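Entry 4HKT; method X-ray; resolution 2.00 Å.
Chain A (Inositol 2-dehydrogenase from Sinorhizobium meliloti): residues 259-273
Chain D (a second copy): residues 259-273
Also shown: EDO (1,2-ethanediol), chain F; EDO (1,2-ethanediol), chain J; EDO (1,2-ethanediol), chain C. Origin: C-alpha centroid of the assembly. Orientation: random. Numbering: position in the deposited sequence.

Chain A, residues 259-273: IEIATGDGYTRPPLH
Chain D (259-273) IEIATGDGYTRPPLH

Two copies of one hairpin can join edge to edge into a continuous sheet, and this pair from inositol 2-dehydrogenase illustrates how near-symmetry is kept in the backbone and most side chains, and broken at A:Arg269 and D:Arg269. In each copy, strands 259-263 and 266-269 are linked by a type I turn, A:Thr263 to A:Gly266 and D:Thr263 to D:Gly266. The two 266-269 strands run antiparallel at 156°, their axes approaching to 4.4 Å, and the contact buries 822 Å².

The register centres on A:Thr268 opposite D:Thr268, a non-hydrogen-bonded pair with CA atoms 4.3 Å apart. Both side chains (chi1 m) share a face, and OG1 of A:Thr268 lies 2.8 Å from OG1 of D:Thr268, a hydrogen bond in which either may donate. Flanking pairs carry the ladder: A:Tyr267 N to D:Arg269 O and D:Arg269 N to A:Tyr267 O, both 2.9 Å; A:Arg269 N to D:Tyr267 O and D:Tyr267 N to A:Arg269 O, both 2.8 Å.

The tyrosines cover the most surface, 107 Å² for A:Tyr267 and 104 Å² for D:Tyr267. On the face shared with the arginines, each adopts chi1 -75°, chi2 -114°. A:Tyr267 meets D:Pro271 and D:Leu272, and D:Tyr267 meets A:Pro271 and A:Leu272; ring carbons and leucine methyls pack together, sheltering apolar surface from water. A:Tyr267 CE2 is 3.8 Å from D:Leu272 CD2, and D:Tyr267 CE2 is 3.7 Å from A:Leu272 CD2.

D:Arg269 (chi1 -60°, chi2 140°, chi3 86°) bends so that NH1 forms a 3.0 Å salt bridge with A:Glu260 OE2. A:Arg269 is extended (m, t, t), leaving NH1 4.4 Å from D:Glu260 OE2, where a water bridges the charges. A:Arg269 NH1 and D:Arg269 NH1 sit 3.4 Å apart, not hydrogen-bonded; A:Glu260 OE2 also lies 3.8 Å from A:Arg269 NH1, a long contact of charges only.

A:Gly266 (115/-168°) and D:Gly266 (125/-168°) permit close passage: A:Gly266 CA sits 3.2 Å from D:Arg269 O, where a CB would clash.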

# COMPACT_ATOMS: atom_id res chain seq x y z
N ILE A 259 -5.59 2.22 -9.86
CA ILE A 259 -4.58 1.73 -10.77
C ILE A 259 -3.22 2.27 -10.33
O ILE A 259 -3.14 3.15 -9.46
CB ILE A 259 -4.89 2.10 -12.24
CG1 ILE A 259 -4.78 3.61 -12.48
CG2 ILE A 259 -6.30 1.60 -12.59
CD1 ILE A 259 -4.48 3.99 -13.92
N GLU A 260 -2.15 1.72 -10.88
CA GLU A 260 -0.80 2.18 -10.57
C GLU A 260 0.03 2.04 -11.82
O GLU A 260 -0.05 1.00 -12.48
CB GLU A 260 -0.20 1.33 -9.45
CG GLU A 260 1.04 1.99 -8.84
CD GLU A 260 1.59 1.26 -7.63
OE1 GLU A 260 1.67 0.01 -7.64
OE2 GLU A 260 1.98 1.97 -6.67
N ILE A 261 0.77 3.10 -12.17
CA ILE A 261 1.70 3.07 -13.31
C ILE A 261 3.13 3.18 -12.80
O ILE A 261 3.41 4.02 -11.95
CB ILE A 261 1.45 4.24 -14.26
CG1 ILE A 261 0.05 4.11 -14.86
CG2 ILE A 261 2.49 4.27 -15.37
CD1 ILE A 261 -0.53 5.39 -15.43
N ALA A 262 3.99 2.30 -13.28
CA ALA A 262 5.39 2.25 -12.88
C ALA A 262 6.25 2.58 -14.08
O ALA A 262 6.04 2.02 -15.16
CB ALA A 262 5.75 0.87 -12.38
N THR A 263 7.18 3.50 -13.87
CA THR A 263 8.20 3.85 -14.85
C THR A 263 9.49 4.19 -14.09
O THR A 263 9.60 3.97 -12.86
CB THR A 263 7.79 5.10 -15.66
OG1 THR A 263 7.63 6.21 -14.76
CG2 THR A 263 6.50 4.86 -16.43
N GLY A 264 10.46 4.75 -14.81
CA GLY A 264 11.73 5.18 -14.20
C GLY A 264 11.59 6.36 -13.27
O GLY A 264 12.48 6.62 -12.46
N ASP A 265 10.46 7.06 -13.38
CA ASP A 265 10.03 8.09 -12.43
C ASP A 265 9.38 7.56 -11.14
O ASP A 265 9.10 8.33 -10.23
CB ASP A 265 9.05 9.04 -13.11
CG ASP A 265 9.66 9.71 -14.33
OD1 ASP A 265 10.84 10.09 -14.25
OD2 ASP A 265 8.97 9.81 -15.36
N GLY A 266 9.12 6.25 -11.08
CA GLY A 266 8.54 5.63 -9.90
C GLY A 266 7.17 5.05 -10.14
O GLY A 266 6.73 4.90 -11.29
N TYR A 267 6.52 4.70 -9.04
CA TYR A 267 5.19 4.09 -9.01
C TYR A 267 4.15 5.12 -8.64
O TYR A 267 4.15 5.64 -7.51
CB TYR A 267 5.14 2.97 -7.97
CG TYR A 267 5.85 1.70 -8.36
CD1 TYR A 267 5.12 0.51 -8.56
CD2 TYR A 267 7.23 1.67 -8.56
CE1 TYR A 267 5.76 -0.67 -8.94
CE2 TYR A 267 7.87 0.48 -8.97
CZ TYR A 267 7.12 -0.68 -9.15
OH TYR A 267 7.71 -1.86 -9.54
N THR A 268 3.22 5.37 -9.54
CA THR A 268 2.25 6.46 -9.38
C THR A 268 0.79 6.00 -9.36
O THR A 268 0.31 5.36 -10.30
CB THR A 268 2.48 7.50 -10.49
OG1 THR A 268 3.80 8.05 -10.32
CG2 THR A 268 1.41 8.59 -10.42
N ARG A 269 0.11 6.31 -8.27
CA ARG A 269 -1.32 6.11 -8.15
C ARG A 269 -2.03 7.44 -8.40
O ARG A 269 -1.47 8.51 -8.20
CB ARG A 269 -1.65 5.58 -6.76
CG ARG A 269 -1.24 4.14 -6.52
CD ARG A 269 -1.72 3.71 -5.16
NE ARG A 269 -1.49 2.30 -4.86
CZ ARG A 269 -0.58 1.84 -4.00
NH1 ARG A 269 0.24 2.66 -3.34
NH2 ARG A 269 -0.47 0.52 -3.80
N PRO A 270 -3.29 7.39 -8.86
CA PRO A 270 -3.99 8.65 -9.09
C PRO A 270 -4.19 9.51 -7.82
O PRO A 270 -4.15 8.98 -6.70
CB PRO A 270 -5.37 8.22 -9.64
CG PRO A 270 -5.23 6.80 -10.05
CD PRO A 270 -4.12 6.21 -9.19
N PRO A 271 -4.40 10.83 -8.01
CA PRO A 271 -4.74 11.70 -6.88
C PRO A 271 -6.13 11.31 -6.33
O PRO A 271 -6.83 10.45 -6.92
CB PRO A 271 -4.73 13.11 -7.50
CG PRO A 271 -5.08 12.88 -8.94
CD PRO A 271 -4.44 11.56 -9.31
N LEU A 272 -6.49 11.90 -5.19
CA LEU A 272 -7.75 11.63 -4.51
C LEU A 272 -8.92 12.30 -5.26
O LEU A 272 -8.70 12.98 -6.26
CB LEU A 272 -7.71 12.14 -3.07
CG LEU A 272 -6.49 11.71 -2.23
CD1 LEU A 272 -6.60 12.19 -0.78
CD2 LEU A 272 -6.22 10.21 -2.32
N HIS A 273 -10.14 12.10 -4.77
CA HIS A 273 -11.31 12.79 -5.34
C HIS A 273 -11.06 14.28 -5.37
O HIS A 273 -10.48 14.83 -4.43
CB HIS A 273 -12.56 12.52 -4.52
CG HIS A 273 -13.07 11.13 -4.64
ND1 HIS A 273 -13.56 10.61 -5.82
CD2 HIS A 273 -13.16 10.14 -3.73
CE1 HIS A 273 -13.91 9.35 -5.63
NE2 HIS A 273 -13.69 9.05 -4.36
N ILE D 259 9.51 6.48 0.36
CA ILE D 259 8.78 7.71 0.58
C ILE D 259 7.64 7.81 -0.43
O ILE D 259 7.54 7.03 -1.39
CB ILE D 259 9.68 8.97 0.51
CG1 ILE D 259 10.26 9.15 -0.89
CG2 ILE D 259 10.80 8.87 1.54
CD1 ILE D 259 10.74 10.54 -1.15
N GLU D 260 6.79 8.80 -0.25
CA GLU D 260 5.68 8.97 -1.19
C GLU D 260 5.45 10.42 -1.37
O GLU D 260 5.37 11.13 -0.37
CB GLU D 260 4.44 8.31 -0.60
CG GLU D 260 3.31 8.15 -1.60
CD GLU D 260 2.14 7.38 -0.98
OE1 GLU D 260 1.64 7.76 0.10
OE2 GLU D 260 1.75 6.37 -1.56
N ILE D 261 5.36 10.89 -2.62
CA ILE D 261 5.11 12.31 -2.90
C ILE D 261 3.76 12.43 -3.60
O ILE D 261 3.49 11.76 -4.60
CB ILE D 261 6.22 12.92 -3.80
CG1 ILE D 261 7.56 12.88 -3.05
CG2 ILE D 261 5.90 14.36 -4.18
CD1 ILE D 261 8.77 13.04 -3.97
N ALA D 262 2.91 13.30 -3.06
CA ALA D 262 1.54 13.46 -3.56
C ALA D 262 1.43 14.85 -4.18
O ALA D 262 1.82 15.83 -3.56
CB ALA D 262 0.54 13.28 -2.45
N THR D 263 0.92 14.89 -5.42
CA THR D 263 0.65 16.12 -6.14
C THR D 263 -0.61 15.92 -6.99
O THR D 263 -1.29 14.89 -6.90
CB THR D 263 1.80 16.51 -7.10
OG1 THR D 263 1.86 15.56 -8.18
CG2 THR D 263 3.14 16.53 -6.42
N GLY D 264 -0.95 16.92 -7.80
CA GLY D 264 -2.06 16.79 -8.74
C GLY D 264 -1.82 15.70 -9.77
O GLY D 264 -2.76 15.22 -10.40
N ASP D 265 -0.57 15.32 -9.94
CA ASP D 265 -0.23 14.20 -10.81
C ASP D 265 -0.37 12.84 -10.17
O ASP D 265 -0.24 11.83 -10.86
CB ASP D 265 1.19 14.38 -11.30
CG ASP D 265 1.29 15.55 -12.27
OD1 ASP D 265 0.32 15.80 -13.02
OD2 ASP D 265 2.34 16.21 -12.29
N GLY D 266 -0.63 12.82 -8.85
CA GLY D 266 -0.87 11.58 -8.16
C GLY D 266 0.06 11.34 -6.96
O GLY D 266 0.74 12.25 -6.48
N TYR D 267 0.03 10.12 -6.47
CA TYR D 267 0.90 9.68 -5.43
C TYR D 267 2.02 8.84 -6.02
O TYR D 267 1.77 7.73 -6.46
CB TYR D 267 0.11 8.83 -4.43
CG TYR D 267 -0.80 9.62 -3.49
CD1 TYR D 267 -0.56 9.65 -2.13
CD2 TYR D 267 -1.88 10.34 -3.98
CE1 TYR D 267 -1.38 10.38 -1.27
CE2 TYR D 267 -2.71 11.05 -3.15
CZ TYR D 267 -2.47 11.08 -1.79
OH TYR D 267 -3.32 11.82 -0.99
N THR D 268 3.27 9.34 -5.91
CA THR D 268 4.46 8.66 -6.39
C THR D 268 5.52 8.19 -5.36
O THR D 268 5.97 8.95 -4.51
CB THR D 268 5.13 9.57 -7.40
OG1 THR D 268 4.12 9.97 -8.34
CG2 THR D 268 6.29 8.87 -8.11
N ARG D 269 5.87 6.92 -5.49
CA ARG D 269 6.89 6.25 -4.66
C ARG D 269 8.07 5.93 -5.56
O ARG D 269 7.92 5.81 -6.77
CB ARG D 269 6.36 4.94 -4.11
CG ARG D 269 5.13 5.04 -3.24
CD ARG D 269 4.17 3.90 -3.54
NE ARG D 269 4.48 2.72 -2.79
CZ ARG D 269 4.04 1.49 -3.04
NH1 ARG D 269 3.26 1.19 -4.10
NH2 ARG D 269 4.43 0.52 -2.22
N PRO D 270 9.25 5.79 -4.97
CA PRO D 270 10.41 5.62 -5.85
C PRO D 270 10.43 4.32 -6.63
O PRO D 270 9.69 3.37 -6.30
CB PRO D 270 11.60 5.67 -4.88
CG PRO D 270 11.08 6.43 -3.69
CD PRO D 270 9.65 6.01 -3.56
N PRO D 271 11.28 4.26 -7.68
CA PRO D 271 11.46 3.00 -8.40
C PRO D 271 12.18 1.97 -7.53
O PRO D 271 12.58 2.26 -6.37
CB PRO D 271 12.29 3.38 -9.65
CG PRO D 271 12.83 4.75 -9.40
CD PRO D 271 12.04 5.38 -8.27
N LEU D 272 12.32 0.76 -8.07
CA LEU D 272 12.91 -0.35 -7.33
C LEU D 272 14.42 -0.21 -7.33
O LEU D 272 14.97 0.71 -7.90
CB LEU D 272 12.52 -1.70 -7.96
CG LEU D 272 11.03 -1.86 -8.23
CD1 LEU D 272 10.76 -3.25 -8.79
CD2 LEU D 272 10.25 -1.60 -6.95
N HIS D 273 15.07 -1.11 -6.60
CA HIS D 273 16.52 -1.28 -6.70
C HIS D 273 16.93 -1.42 -8.17
O HIS D 273 16.19 -1.99 -8.99
CB HIS D 273 16.94 -2.54 -5.97
CG HIS D 273 16.82 -2.46 -4.48
ND1 HIS D 273 17.77 -1.85 -3.69
CD2 HIS D 273 15.87 -2.93 -3.64
CE1 HIS D 273 17.42 -1.95 -2.43
NE2 HIS D 273 16.26 -2.59 -2.36
C1 EDO F . 2.42 -2.05 -12.21
O1 EDO F . 3.05 -3.34 -12.14
C2 EDO F . 2.81 -1.13 -11.06
O2 EDO F . 2.18 -1.48 -9.81
C1 EDO J . 9.52 5.60 -18.94
O1 EDO J . 8.42 6.49 -19.22
C2 EDO J . 10.52 6.32 -18.02
O2 EDO J . 11.32 5.38 -17.31
C1 EDO C . 1.98 11.17 0.67
O1 EDO C . 1.37 9.97 1.17
C2 EDO C . 1.80 12.31 1.67
O2 EDO C . 0.44 12.74 1.73
O HOH W 1 3.07 -1.58 -5.91
O HOH W 2 0.99 5.45 -3.69